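Local coordinates for protein response regulator ChrA (Corynebacterium diphtheriae, PDB 4YN8) that probably binds DNA to regulate transcription as the response regulator of a haem-sensing two-component system, with a magnesium-binding receiver domain, at residues I6-D12 with I48-D54; R146-L151 with H177-I181. The protein carries 1 engineered substitution. All blocks are in the same frame, centred on the assembly; numbering follows the deposited sequence.

Interaction 1 (I6-D12 with I48-D54). With MG (magnesium ion), chain F.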
# COMPACT_ATOMS: atom_id res chain seq x y z
N ILE A 6 2.05 27.81 10.42
CA ILE A 6 1.45 27.01 9.36
C ILE A 6 0.23 26.34 9.98
O ILE A 6 0.34 25.72 11.04
CB ILE A 6 2.46 25.93 8.90
CG1 ILE A 6 3.69 26.62 8.31
CG2 ILE A 6 1.81 24.95 7.95
CD1 ILE A 6 4.75 25.62 7.89
N ARG A 7 -0.93 26.47 9.33
CA ARG A 7 -2.21 26.03 9.91
C ARG A 7 -2.48 24.63 9.38
O ARG A 7 -2.68 24.43 8.17
CB ARG A 7 -3.34 26.97 9.47
CG ARG A 7 -3.12 28.38 9.97
CD ARG A 7 -3.98 29.43 9.25
NE ARG A 7 -3.56 29.56 7.90
CZ ARG A 7 -4.25 30.24 6.98
NH1 ARG A 7 -5.36 30.91 7.33
NH2 ARG A 7 -3.82 30.27 5.76
N VAL A 8 -2.49 23.67 10.29
CA VAL A 8 -2.61 22.27 9.93
C VAL A 8 -3.97 21.70 10.24
O VAL A 8 -4.52 21.97 11.31
CB VAL A 8 -1.54 21.48 10.66
CG1 VAL A 8 -1.82 19.96 10.61
CG2 VAL A 8 -0.19 21.82 10.04
N MET A 9 -4.47 20.90 9.32
CA MET A 9 -5.57 19.98 9.61
C MET A 9 -5.02 18.58 9.74
O MET A 9 -4.34 18.11 8.85
CB MET A 9 -6.65 19.97 8.55
CG MET A 9 -7.79 18.98 8.86
SD MET A 9 -9.22 19.38 7.82
CE MET A 9 -10.55 18.85 8.87
N LEU A 10 -5.30 17.96 10.87
CA LEU A 10 -4.74 16.65 11.22
C LEU A 10 -5.85 15.64 11.21
O LEU A 10 -6.84 15.81 11.93
CB LEU A 10 -4.15 16.74 12.63
CG LEU A 10 -3.66 15.42 13.23
CD1 LEU A 10 -2.51 14.93 12.39
CD2 LEU A 10 -3.21 15.71 14.64
N ILE A 11 -5.67 14.57 10.45
CA ILE A 11 -6.73 13.59 10.18
C ILE A 11 -6.21 12.21 10.54
O ILE A 11 -5.13 11.80 10.07
CB ILE A 11 -7.12 13.64 8.72
CG1 ILE A 11 -7.49 15.08 8.35
CG2 ILE A 11 -8.30 12.70 8.44
CD1 ILE A 11 -8.09 15.23 6.97
N ASP A 12 -6.95 11.51 11.40
CA ASP A 12 -6.59 10.15 11.82
C ASP A 12 -7.82 9.59 12.50
O ASP A 12 -8.42 10.27 13.33
CB ASP A 12 -5.41 10.21 12.82
CG ASP A 12 -4.85 8.85 13.18
OD1 ASP A 12 -5.56 7.81 13.23
OD2 ASP A 12 -3.62 8.86 13.43
N ILE A 48 -6.77 26.25 5.75
CA ILE A 48 -5.85 25.12 6.01
C ILE A 48 -4.68 25.19 5.08
O ILE A 48 -4.85 25.16 3.86
CB ILE A 48 -6.54 23.79 5.79
CG1 ILE A 48 -7.81 23.67 6.64
CG2 ILE A 48 -5.57 22.60 6.01
CD1 ILE A 48 -7.66 23.85 8.12
N ASP A 49 -3.48 25.30 5.65
CA ASP A 49 -2.24 25.40 4.85
C ASP A 49 -1.69 24.01 4.43
O ASP A 49 -1.19 23.85 3.33
CB ASP A 49 -1.19 26.10 5.66
CG ASP A 49 -1.47 27.59 5.87
OD1 ASP A 49 -1.97 28.23 4.92
OD2 ASP A 49 -1.19 28.10 6.98
N VAL A 50 -1.82 23.04 5.34
CA VAL A 50 -1.30 21.68 5.13
C VAL A 50 -2.31 20.70 5.74
O VAL A 50 -2.75 20.91 6.86
CB VAL A 50 0.07 21.52 5.82
CG1 VAL A 50 0.52 20.10 5.70
CG2 VAL A 50 1.15 22.46 5.20
N VAL A 51 -2.62 19.64 5.02
CA VAL A 51 -3.34 18.53 5.57
C VAL A 51 -2.37 17.41 5.93
O VAL A 51 -1.57 16.98 5.05
CB VAL A 51 -4.41 17.99 4.60
CG1 VAL A 51 -5.02 16.71 5.11
CG2 VAL A 51 -5.49 19.02 4.33
N VAL A 52 -2.42 16.98 7.17
CA VAL A 52 -1.58 15.88 7.64
C VAL A 52 -2.53 14.72 7.91
O VAL A 52 -3.41 14.81 8.76
CB VAL A 52 -0.80 16.27 8.90
CG1 VAL A 52 0.00 15.10 9.45
CG2 VAL A 52 0.11 17.47 8.61
N THR A 53 -2.35 13.61 7.18
CA THR A 53 -3.33 12.52 7.24
C THR A 53 -2.67 11.14 7.31
O THR A 53 -1.59 10.99 6.82
CB THR A 53 -4.29 12.54 6.01
OG1 THR A 53 -5.36 11.55 6.21
CG2 THR A 53 -3.63 12.23 4.73
N ASP A 54 -3.36 10.28 8.07
CA ASP A 54 -3.32 8.81 8.11
C ASP A 54 -3.73 8.17 6.78
O ASP A 54 -4.40 8.82 5.97
CB ASP A 54 -4.53 8.51 9.12
CG ASP A 54 -4.43 7.26 9.80
OD1 ASP A 54 -3.52 7.05 10.68
OD2 ASP A 54 -5.35 6.45 9.56
MG MG F . -4.82 6.06 12.28
O HOH W 1 -4.11 4.41 11.40
O HOH W 2 -6.38 6.59 10.83
O HOH W 3 -3.49 6.34 13.82
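Apolar side chains of two adjacent parallel strands line both faces of the sheet's central part in this CheY-like receiver domain. On one face Val8 CG1 meets Val52 CG2 at 3.7 Å and Leu10 CD1 lies 3.9 Å from Val52 CG1, while Phe118 of helix 107-119 packs against Ile6 and Val50. On the other, Ile11 CD1 touches Val51 CG1 at 3.9 Å where Leu65 of helix 62-72 packs against both. Between these layers the backbones pair in register: Met9 N donates to Val50 O (3.0 Å), Val52 N to Met9 O (2.8 Å), Ile11 N to Val52 O (2.8 Å) and Asp54 N to Ile11 O (3.1 Å). At the N-terminal end Asp49 OD2 accepts from both Arg7 N and Arg7 NE at 2.9 Å, and a salt bridge joins Arg7 NH2 to Asp49 OD1 (2.9 Å). The C-terminal end holds magnesium, bound by Asp12 OD1 at 2.1 Å, Asp54 OD1 at 2.3 Å, three waters and His14. Lys103 also hydrogen-bonds Asp54 OD1. As in other receiver domains, Asp54 is probably the phosphoacceptor; the cation and Lys103 offset the charge of two carboxylates whose Asp12 OD2 and Asp54 OD1 atoms approach to 3.3 Å.

Interaction 2 (R146-L151 with H177-I181)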
# COMPACT_ATOMS: atom_id res chain seq x y z
N ARG A 146 4.75 -31.46 -6.16
CA ARG A 146 3.41 -31.81 -6.62
C ARG A 146 3.02 -30.99 -7.83
O ARG A 146 2.45 -31.49 -8.80
CB ARG A 146 2.37 -31.59 -5.53
CG ARG A 146 0.94 -31.81 -5.98
CD ARG A 146 0.73 -33.29 -6.35
NE ARG A 146 0.48 -34.05 -5.11
CZ ARG A 146 0.24 -35.36 -5.04
NH1 ARG A 146 0.37 -36.14 -6.12
NH2 ARG A 146 -0.09 -35.92 -3.87
N GLU A 147 3.35 -29.70 -7.79
CA GLU A 147 3.03 -28.84 -8.90
C GLU A 147 3.83 -29.23 -10.17
O GLU A 147 3.26 -29.21 -11.28
CB GLU A 147 3.27 -27.38 -8.51
CG GLU A 147 2.18 -26.78 -7.58
CD GLU A 147 2.58 -25.45 -6.91
OE1 GLU A 147 3.80 -25.14 -6.72
OE2 GLU A 147 1.64 -24.73 -6.47
N ILE A 148 5.09 -29.59 -10.01
CA ILE A 148 5.92 -30.05 -11.14
C ILE A 148 5.35 -31.33 -11.73
O ILE A 148 5.23 -31.48 -12.95
CB ILE A 148 7.38 -30.29 -10.69
CG1 ILE A 148 8.07 -28.99 -10.25
CG2 ILE A 148 8.15 -31.05 -11.78
CD1 ILE A 148 8.03 -27.89 -11.29
N GLU A 149 4.92 -32.24 -10.85
CA GLU A 149 4.30 -33.48 -11.27
C GLU A 149 3.06 -33.23 -12.04
O GLU A 149 2.83 -33.85 -13.09
CB GLU A 149 3.93 -34.32 -10.03
CG GLU A 149 3.41 -35.70 -10.34
CD GLU A 149 3.08 -36.47 -9.05
OE1 GLU A 149 2.67 -35.84 -8.03
OE2 GLU A 149 3.19 -37.71 -9.06
N ILE A 150 2.23 -32.29 -11.58
CA ILE A 150 1.05 -31.98 -12.35
C ILE A 150 1.40 -31.43 -13.73
O ILE A 150 0.75 -31.80 -14.72
CB ILE A 150 0.15 -30.99 -11.56
CG1 ILE A 150 -0.57 -31.77 -10.43
CG2 ILE A 150 -0.88 -30.34 -12.43
CD1 ILE A 150 -1.25 -30.86 -9.45
N LEU A 151 2.34 -30.50 -13.77
CA LEU A 151 2.76 -29.94 -15.11
C LEU A 151 3.27 -31.02 -16.06
O LEU A 151 2.91 -31.02 -17.27
CB LEU A 151 3.78 -28.84 -14.92
CG LEU A 151 3.19 -27.54 -14.41
CD1 LEU A 151 4.35 -26.73 -13.81
CD2 LEU A 151 2.48 -26.77 -15.51
N HIS A 177 -4.59 -26.74 -7.35
CA HIS A 177 -3.19 -26.70 -7.72
C HIS A 177 -3.02 -25.94 -9.02
O HIS A 177 -2.06 -25.19 -9.13
CB HIS A 177 -2.60 -28.09 -7.88
CG HIS A 177 -2.36 -28.83 -6.60
ND1 HIS A 177 -1.59 -28.32 -5.57
CD2 HIS A 177 -2.75 -30.06 -6.21
CE1 HIS A 177 -1.53 -29.21 -4.59
NE2 HIS A 177 -2.24 -30.27 -4.94
N LEU A 178 -3.85 -26.22 -10.00
CA LEU A 178 -3.75 -25.52 -11.30
C LEU A 178 -3.91 -24.03 -11.11
O LEU A 178 -3.18 -23.23 -11.74
CB LEU A 178 -4.72 -26.03 -12.35
CG LEU A 178 -4.47 -27.45 -12.84
CD1 LEU A 178 -5.61 -27.89 -13.72
CD2 LEU A 178 -3.10 -27.55 -13.51
N VAL A 179 -4.85 -23.61 -10.26
CA VAL A 179 -4.97 -22.15 -9.99
C VAL A 179 -3.65 -21.55 -9.51
O VAL A 179 -3.20 -20.49 -10.04
CB VAL A 179 -6.15 -21.80 -9.01
CG1 VAL A 179 -6.06 -20.35 -8.57
CG2 VAL A 179 -7.47 -22.10 -9.68
N HIS A 180 -2.98 -22.24 -8.60
CA HIS A 180 -1.78 -21.71 -8.04
C HIS A 180 -0.67 -21.74 -9.07
O HIS A 180 0.10 -20.80 -9.18
CB HIS A 180 -1.34 -22.48 -6.82
CG HIS A 180 -0.26 -21.79 -6.05
ND1 HIS A 180 0.97 -22.37 -5.81
CD2 HIS A 180 -0.21 -20.56 -5.48
CE1 HIS A 180 1.72 -21.54 -5.11
NE2 HIS A 180 1.03 -20.43 -4.90
N ILE A 181 -0.62 -22.82 -9.86
CA ILE A 181 0.44 -22.95 -10.88
C ILE A 181 0.30 -21.84 -11.92
O ILE A 181 1.32 -21.19 -12.31
CB ILE A 181 0.36 -24.36 -11.55
CG1 ILE A 181 0.84 -25.45 -10.61
CG2 ILE A 181 1.14 -24.39 -12.85
CD1 ILE A 181 0.31 -26.84 -10.95
O HOH W 4 -0.49 -25.96 -5.25
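Within the four-helix LuxR-type helix-turn-helix domain, helix 145-155 crosses helix 171-185, by family analogy the probable DNA-recognition helix, at nearly a right angle: the axes of the short segments approach to 10.3 Å and cross at 95°. Arg146 lays its aliphatic part over the His177 ring, with CG 3.9 Å from the ring centroid in a CH-pi contact, while its NH1 forms a salt bridge to Glu149 OE1 (3.0 Å) on its own helix. Glu147 supplies the polar link. Its OE2 accepts a short, nearly linear hydrogen bond from His180 ND1 (2.5 Å) and another from water 4, which also bonds His177 ND1; its OE1 accepts from Ser144 N at the start of the helix. One turn on, Ile150 points toward helix 171-185, touching His177 CB through CD1 (3.5 Å) and Leu178 CD2 through CG2 (3.7 Å), with Leu167 of helix 160-167 alongside. Leu151 completes the interface against Ile181, its CD2 atom 3.8 Å from Ile181 CG2.

How the interactions relate
Interaction 1 and interaction 2 lie in different domains on opposite sides of the chain's centre, their centres 50 Å apart and their nearest atoms about 31 Å apart, so they share no element. Both are largely buried. Residues 6-12 and 48-54 are neighbouring strands held by main-chain hydrogen bonds, with 706 Å² covered between them and an acidic metal site at one end. Residues 146-151 and 177-181 belong to crossing helices, bury 391 Å² and rely entirely on side chains, joined by apolar contacts and a glutamate-histidine hydrogen bond. The first brings two carboxylates of the magnesium site together at the strand ends; the second packs the first helix of the probable DNA-binding domain against its probable recognition helix.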